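Local structure of vestitone reductase (Medicago sativa, 2P4H) at residues Leu166-Val171 and Gly244-Cys249; Val183-Pro188 and Arg232-Leu237. The protein catalyses the stereospecific, NADPH-dependent reduction of (3R)-vestitone to the isoflavanol DMI, the penultimate step in making the phytoalexin medicarpin. All blocks are in the same frame, centred on the assembly; numbering follows the deposited sequence.

Contact 1 (Leu166-Val171 and Gly244-Cys249)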
loop_
_atom_site.group_PDB
_atom_site.type_symbol
_atom_site.label_atom_id
_atom_site.label_comp_id
_atom_site.label_asym_id
_atom_site.label_seq_id
_atom_site.Cartn_x
_atom_site.Cartn_y
_atom_site.Cartn_z
ATOM N N LEU A 166 10.253 7.892 8.340
ATOM C CA LEU A 166 11.633 8.167 7.957
ATOM C C LEU A 166 11.904 7.756 6.514
ATOM O O LEU A 166 12.596 8.464 5.781
ATOM C CB LEU A 166 12.599 7.429 8.887
ATOM C CG LEU A 166 12.595 7.886 10.347
ATOM C CD1 LEU A 166 13.606 7.068 11.137
ATOM C CD2 LEU A 166 12.931 9.366 10.426
ATOM N N ALA A 167 11.357 6.616 6.107
ATOM C CA ALA A 167 11.568 6.135 4.747
ATOM C C ALA A 167 10.978 7.073 3.703
ATOM O O ALA A 167 11.645 7.420 2.731
ATOM C CB ALA A 167 10.981 4.744 4.584
ATOM N N GLU A 168 9.732 7.493 3.900
ATOM C CA GLU A 168 9.112 8.375 2.920
ATOM C C GLU A 168 9.836 9.711 2.832
ATOM O O GLU A 168 10.034 10.247 1.739
ATOM C CB GLU A 168 7.632 8.622 3.232
ATOM C CG GLU A 168 6.892 9.163 2.005
ATOM C CD GLU A 168 5.502 9.693 2.293
ATOM O OE1 GLU A 168 4.909 9.331 3.330
ATOM O OE2 GLU A 168 4.996 10.466 1.453
ATOM N N LYS A 169 10.234 10.252 3.979
ATOM C CA LYS A 169 10.950 11.519 3.980
ATOM C C LYS A 169 12.260 11.382 3.215
ATOM O O LYS A 169 12.627 12.267 2.444
ATOM C CB LYS A 169 11.232 11.986 5.411
ATOM C CG LYS A 169 10.001 12.478 6.146
ATOM C CD LYS A 169 10.371 13.142 7.461
ATOM C CE LYS A 169 9.157 13.781 8.122
ATOM N NZ LYS A 169 9.540 14.522 9.358
ATOM N N ALA A 170 12.958 10.270 3.420
ATOM C CA ALA A 170 14.231 10.047 2.743
ATOM C C ALA A 170 14.042 9.965 1.231
ATOM O O ALA A 170 14.830 10.522 0.463
ATOM C CB ALA A 170 14.884 8.774 3.266
ATOM N N VAL A 171 12.991 9.275 0.806
ATOM C CA VAL A 171 12.699 9.128 -0.615
ATOM C C VAL A 171 12.402 10.479 -1.270
ATOM O O VAL A 171 12.940 10.801 -2.330
ATOM C CB VAL A 171 11.498 8.168 -0.826
ATOM C CG1 VAL A 171 10.993 8.252 -2.259
ATOM C CG2 VAL A 171 11.925 6.741 -0.509
ATOM N N GLY A 244 5.007 15.677 -9.268
ATOM C CA GLY A 244 5.525 14.637 -8.404
ATOM C C GLY A 244 5.250 15.092 -6.981
ATOM O O GLY A 244 4.801 16.220 -6.766
ATOM N N GLY A 245 5.509 14.224 -6.011
ATOM C CA GLY A 245 5.264 14.572 -4.623
ATOM C C GLY A 245 4.379 13.549 -3.936
ATOM O O GLY A 245 4.226 12.425 -4.426
ATOM N N ARG A 246 3.789 13.940 -2.809
ATOM C CA ARG A 246 2.929 13.044 -2.034
ATOM C C ARG A 246 1.469 13.079 -2.470
ATOM O O ARG A 246 0.930 14.136 -2.790
ATOM C CB ARG A 246 2.951 13.419 -0.552
ATOM C CG ARG A 246 4.302 13.709 0.055
ATOM C CD ARG A 246 4.111 14.041 1.524
ATOM N NE ARG A 246 3.930 12.846 2.344
ATOM C CZ ARG A 246 3.414 12.845 3.569
ATOM N NH1 ARG A 246 2.997 13.977 4.128
ATOM N NH2 ARG A 246 3.359 11.717 4.263
ATOM N N TYR A 247 0.828 11.916 -2.447
ATOM C CA TYR A 247 -0.586 11.811 -2.785
ATOM C C TYR A 247 -1.283 10.813 -1.876
ATOM O O TYR A 247 -0.904 9.637 -1.830
ATOM C CB TYR A 247 -0.788 11.339 -4.229
ATOM C CG TYR A 247 -0.484 12.369 -5.289
ATOM C CD1 TYR A 247 -1.478 13.223 -5.767
ATOM C CD2 TYR A 247 0.801 12.495 -5.804
ATOM C CE1 TYR A 247 -1.195 14.180 -6.734
ATOM C CE2 TYR A 247 1.100 13.452 -6.773
ATOM C CZ TYR A 247 0.095 14.289 -7.230
ATOM O OH TYR A 247 0.387 15.249 -8.172
ATOM N N ASN A 248 -2.283 11.279 -1.137
ATOM C CA ASN A 248 -3.082 10.377 -0.313
ATOM C C ASN A 248 -3.879 9.555 -1.326
ATOM O O ASN A 248 -4.301 10.081 -2.359
ATOM C CB ASN A 248 -4.096 11.142 0.548
ATOM C CG ASN A 248 -3.518 11.649 1.852
ATOM O OD1 ASN A 248 -2.543 11.108 2.372
ATOM N ND2 ASN A 248 -4.144 12.684 2.406
ATOM N N CYS A 249 -4.080 8.275 -1.042
ATOM C CA CYS A 249 -4.870 7.406 -1.923
ATOM C C CYS A 249 -5.767 6.651 -0.946
ATOM O O CYS A 249 -5.607 5.448 -0.710
ATOM C CB CYS A 249 -3.948 6.458 -2.684
ATOM S SG CYS A 249 -4.789 5.504 -3.955
#
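E168 leaves its helix with CG anti to the backbone N (chi1 -162°) and stays extended, and R246 reaches from its strand toward helix 158-177 and bends at CG-CD (chi3 79°), so that the carboxylate meets the side of the guanidinium. The two chains cross at about a right angle. R246 grips side-on with two nitrogens: NE lies 2.8 Å from E168 OE2, and NH2 lies 3.0 Å from E168 OE1. Both hydrogen bonds are nearly straight, and both oxygens lie close to the guanidinium plane. The carboxylate is turned 48° from that plane, so each oxygen is met from above the carboxylate plane. Glutamate suits this place because its length spans the space between helix and sheet, and its oxygens can take further bonds: S124 OG binds OE1 and T184 OG1 binds OE2. Arginine suits the facing position because NE and NH2 can hold both carboxylate oxygens while NH1 remains for the carbonyl oxygens of E141 and D143; W144 makes a cation-pi contact with the guanidinium. Replacing R246 with a methionine would probably leave the buried carboxylate of E168 without its counter-charge and those two carbonyls without their donor. The pair ties helix 158-177, which carries Y160, an NADP(+)-binding residue by similarity, to edge strand 245-248, a helix-to-sheet salt bridge inside the NAD(P)-binding Rossmann fold.

Contact 2 (Val183-Pro188 and Arg232-Leu237)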
loop_
_atom_site.group_PDB
_atom_site.type_symbol
_atom_site.label_atom_id
_atom_site.label_comp_id
_atom_site.label_asym_id
_atom_site.label_seq_id
_atom_site.Cartn_x
_atom_site.Cartn_y
_atom_site.Cartn_z
ATOM N N VAL A 183 6.983 10.043 -6.843
ATOM C CA VAL A 183 5.629 10.188 -6.338
ATOM C C VAL A 183 5.543 9.199 -5.186
ATOM O O VAL A 183 6.077 8.090 -5.273
ATOM C CB VAL A 183 4.548 9.807 -7.383
ATOM C CG1 VAL A 183 3.229 9.488 -6.682
ATOM C CG2 VAL A 183 4.347 10.950 -8.355
ATOM N N THR A 184 4.914 9.612 -4.094
ATOM C CA THR A 184 4.720 8.712 -2.969
ATOM C C THR A 184 3.217 8.607 -2.774
ATOM O O THR A 184 2.490 9.596 -2.910
ATOM C CB THR A 184 5.388 9.218 -1.664
ATOM O OG1 THR A 184 4.802 10.461 -1.263
ATOM C CG2 THR A 184 6.881 9.392 -1.867
ATOM N N LEU A 185 2.746 7.400 -2.494
ATOM C CA LEU A 185 1.325 7.176 -2.278
ATOM C C LEU A 185 1.099 6.821 -0.819
ATOM O O LEU A 185 1.621 5.819 -0.324
ATOM C CB LEU A 185 0.813 6.049 -3.179
ATOM C CG LEU A 185 0.612 6.393 -4.659
ATOM C CD1 LEU A 185 0.428 5.120 -5.468
ATOM C CD2 LEU A 185 -0.598 7.305 -4.816
ATOM N N ILE A 186 0.337 7.658 -0.129
ATOM C CA ILE A 186 0.041 7.431 1.279
ATOM C C ILE A 186 -1.176 6.511 1.306
ATOM O O ILE A 186 -2.303 6.933 1.037
ATOM C CB ILE A 186 -0.247 8.768 1.980
ATOM C CG1 ILE A 186 0.939 9.725 1.768
ATOM C CG2 ILE A 186 -0.483 8.537 3.468
ATOM C CD1 ILE A 186 0.661 11.172 2.167
ATOM N N LEU A 187 -0.933 5.245 1.635
ATOM C CA LEU A 187 -1.978 4.230 1.625
ATOM C C LEU A 187 -2.540 3.837 2.980
ATOM O O LEU A 187 -1.801 3.603 3.933
ATOM C CB LEU A 187 -1.451 2.978 0.913
ATOM C CG LEU A 187 -0.930 3.205 -0.509
ATOM C CD1 LEU A 187 -0.253 1.943 -1.022
ATOM C CD2 LEU A 187 -2.078 3.601 -1.418
ATOM N N PRO A 188 -3.873 3.755 3.075
ATOM C CA PRO A 188 -4.594 3.384 4.296
ATOM C C PRO A 188 -4.716 1.855 4.311
ATOM O O PRO A 188 -3.829 1.160 3.814
ATOM C CB PRO A 188 -5.933 4.076 4.101
ATOM C CG PRO A 188 -6.178 3.854 2.634
ATOM C CD PRO A 188 -4.816 4.119 1.998
ATOM N N ARG A 232 -4.430 0.876 -10.080
ATOM C CA ARG A 232 -4.832 1.833 -11.107
ATOM C C ARG A 232 -4.156 3.189 -10.886
ATOM O O ARG A 232 -3.756 3.845 -11.845
ATOM C CB ARG A 232 -6.356 1.999 -11.117
ATOM C CG ARG A 232 -7.102 0.779 -11.652
ATOM C CD ARG A 232 -8.623 0.964 -11.662
ATOM N NE ARG A 232 -9.043 2.056 -12.538
ATOM C CZ ARG A 232 -9.338 3.285 -12.126
ATOM N NH1 ARG A 232 -9.277 3.593 -10.839
ATOM N NH2 ARG A 232 -9.672 4.219 -13.008
ATOM N N ALA A 233 -4.021 3.600 -9.625
ATOM C CA ALA A 233 -3.382 4.877 -9.310
ATOM C C ALA A 233 -1.912 4.863 -9.723
ATOM O O ALA A 233 -1.395 5.871 -10.200
ATOM C CB ALA A 233 -3.508 5.176 -7.822
ATOM N N HIS A 234 -1.240 3.730 -9.532
ATOM C CA HIS A 234 0.162 3.602 -9.922
ATOM C C HIS A 234 0.302 3.807 -11.426
ATOM O O HIS A 234 1.154 4.568 -11.884
ATOM C CB HIS A 234 0.709 2.212 -9.559
ATOM C CG HIS A 234 1.127 2.074 -8.127
ATOM N ND1 HIS A 234 2.448 2.052 -7.730
ATOM C CD2 HIS A 234 0.394 1.929 -6.998
ATOM C CE1 HIS A 234 2.509 1.899 -6.419
ATOM N NE2 HIS A 234 1.277 1.822 -5.951
ATOM N N ILE A 235 -0.538 3.125 -12.195
ATOM C CA ILE A 235 -0.483 3.240 -13.645
ATOM C C ILE A 235 -0.836 4.657 -14.094
ATOM O O ILE A 235 -0.198 5.210 -14.989
ATOM C CB ILE A 235 -1.424 2.206 -14.303
ATOM C CG1 ILE A 235 -0.911 0.793 -14.004
ATOM C CG2 ILE A 235 -1.494 2.438 -15.810
ATOM C CD1 ILE A 235 -1.813 -0.321 -14.512
ATOM N N TYR A 236 -1.837 5.254 -13.457
ATOM C CA TYR A 236 -2.246 6.611 -13.801
ATOM C C TYR A 236 -1.103 7.610 -13.606
ATOM O O TYR A 236 -0.815 8.425 -14.486
ATOM C CB TYR A 236 -3.440 7.045 -12.944
ATOM C CG TYR A 236 -3.938 8.429 -13.291
ATOM C CD1 TYR A 236 -4.826 8.625 -14.351
ATOM C CD2 TYR A 236 -3.472 9.548 -12.606
ATOM C CE1 TYR A 236 -5.231 9.901 -14.719
ATOM C CE2 TYR A 236 -3.868 10.834 -12.968
ATOM C CZ TYR A 236 -4.749 11.002 -14.025
ATOM O OH TYR A 236 -5.148 12.269 -14.381
ATOM N N LEU A 237 -0.450 7.547 -12.451
ATOM C CA LEU A 237 0.641 8.465 -12.152
ATOM C C LEU A 237 1.879 8.208 -13.008
ATOM O O LEU A 237 2.703 9.101 -13.200
ATOM C CB LEU A 237 0.974 8.398 -10.661
ATOM C CG LEU A 237 -0.180 8.921 -9.795
ATOM C CD1 LEU A 237 0.065 8.588 -8.332
ATOM C CD2 LEU A 237 -0.328 10.425 -9.996
#
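L185 and L237 meet in the apolar layer between strand 182-187 and helix 227-239, with H234 beside them. The CB of L185 leaves the strand toward the helix, and CG, anti to the carbonyl carbon (chi1 -76°), carries the chain on until it forks between two partners. One branch, CD1, rides over a face of the H234 imidazole, 3.7 Å from the ring centroid and 26° off its normal, which makes a CH-pi contact displaced toward the rim. The other branch, CD2, comes to 3.8 Å from L237 CD1, the two leucine chains meeting at a slant. Leucine suits the place because its two methyls serve a flat ring and an aliphatic tip at once; histidine suits its own by offering that flat face.

This is the three-layer alpha/beta/alpha arrangement of a Rossmann-type fold, a parallel sheet with helices on both faces. Strand and helix run nearly antiparallel, at 160°, with their axes 10.6 Å apart, and the helix returns the chain toward strand 245-248, the parallel neighbour of 182-187.

The same L237 CD1 also touches V183 CG1, at 3.7 Å, the two side chains crossing at about a right angle; V183 and L185, two residues apart, point to the same face, and this methyl rests against both from the helix side. Leucine fits at 237 because its apolar tip reaches both strand residues. Valine suits 183 because its short beta-branched chain sets an apolar methyl against L237. H234 is further enclosed by F79, edge-to-face with its ring, and by I121 and I17. Its side chain lies about 5 Å from that of L13, near the start of helix 12-23, which belongs to the predicted NADP(+)-binding glycine-rich segment.

How the contacts relate
The centres of the two contacts lie about 10 Å apart, on the two faces of one seven-stranded parallel sheet. Along the chain contact 2 is nested inside contact 1: helix 158-177 leads into strand 182-187, and helix 227-239 leads into strand 245-248. These two strands are neighbours, 245-248 being outermost, and the Y247 O to I186 N pair, a probable hydrogen bond of 2.9 Å, joins them directly. Strand 182-187 serves both sides, T184 facing the helix of contact 1, V183 and L185 that of contact 2. Near its edge the NAD(P)-binding sheet thus has the buried E168-R246 salt bridge on one face and an aliphatic contact on the other.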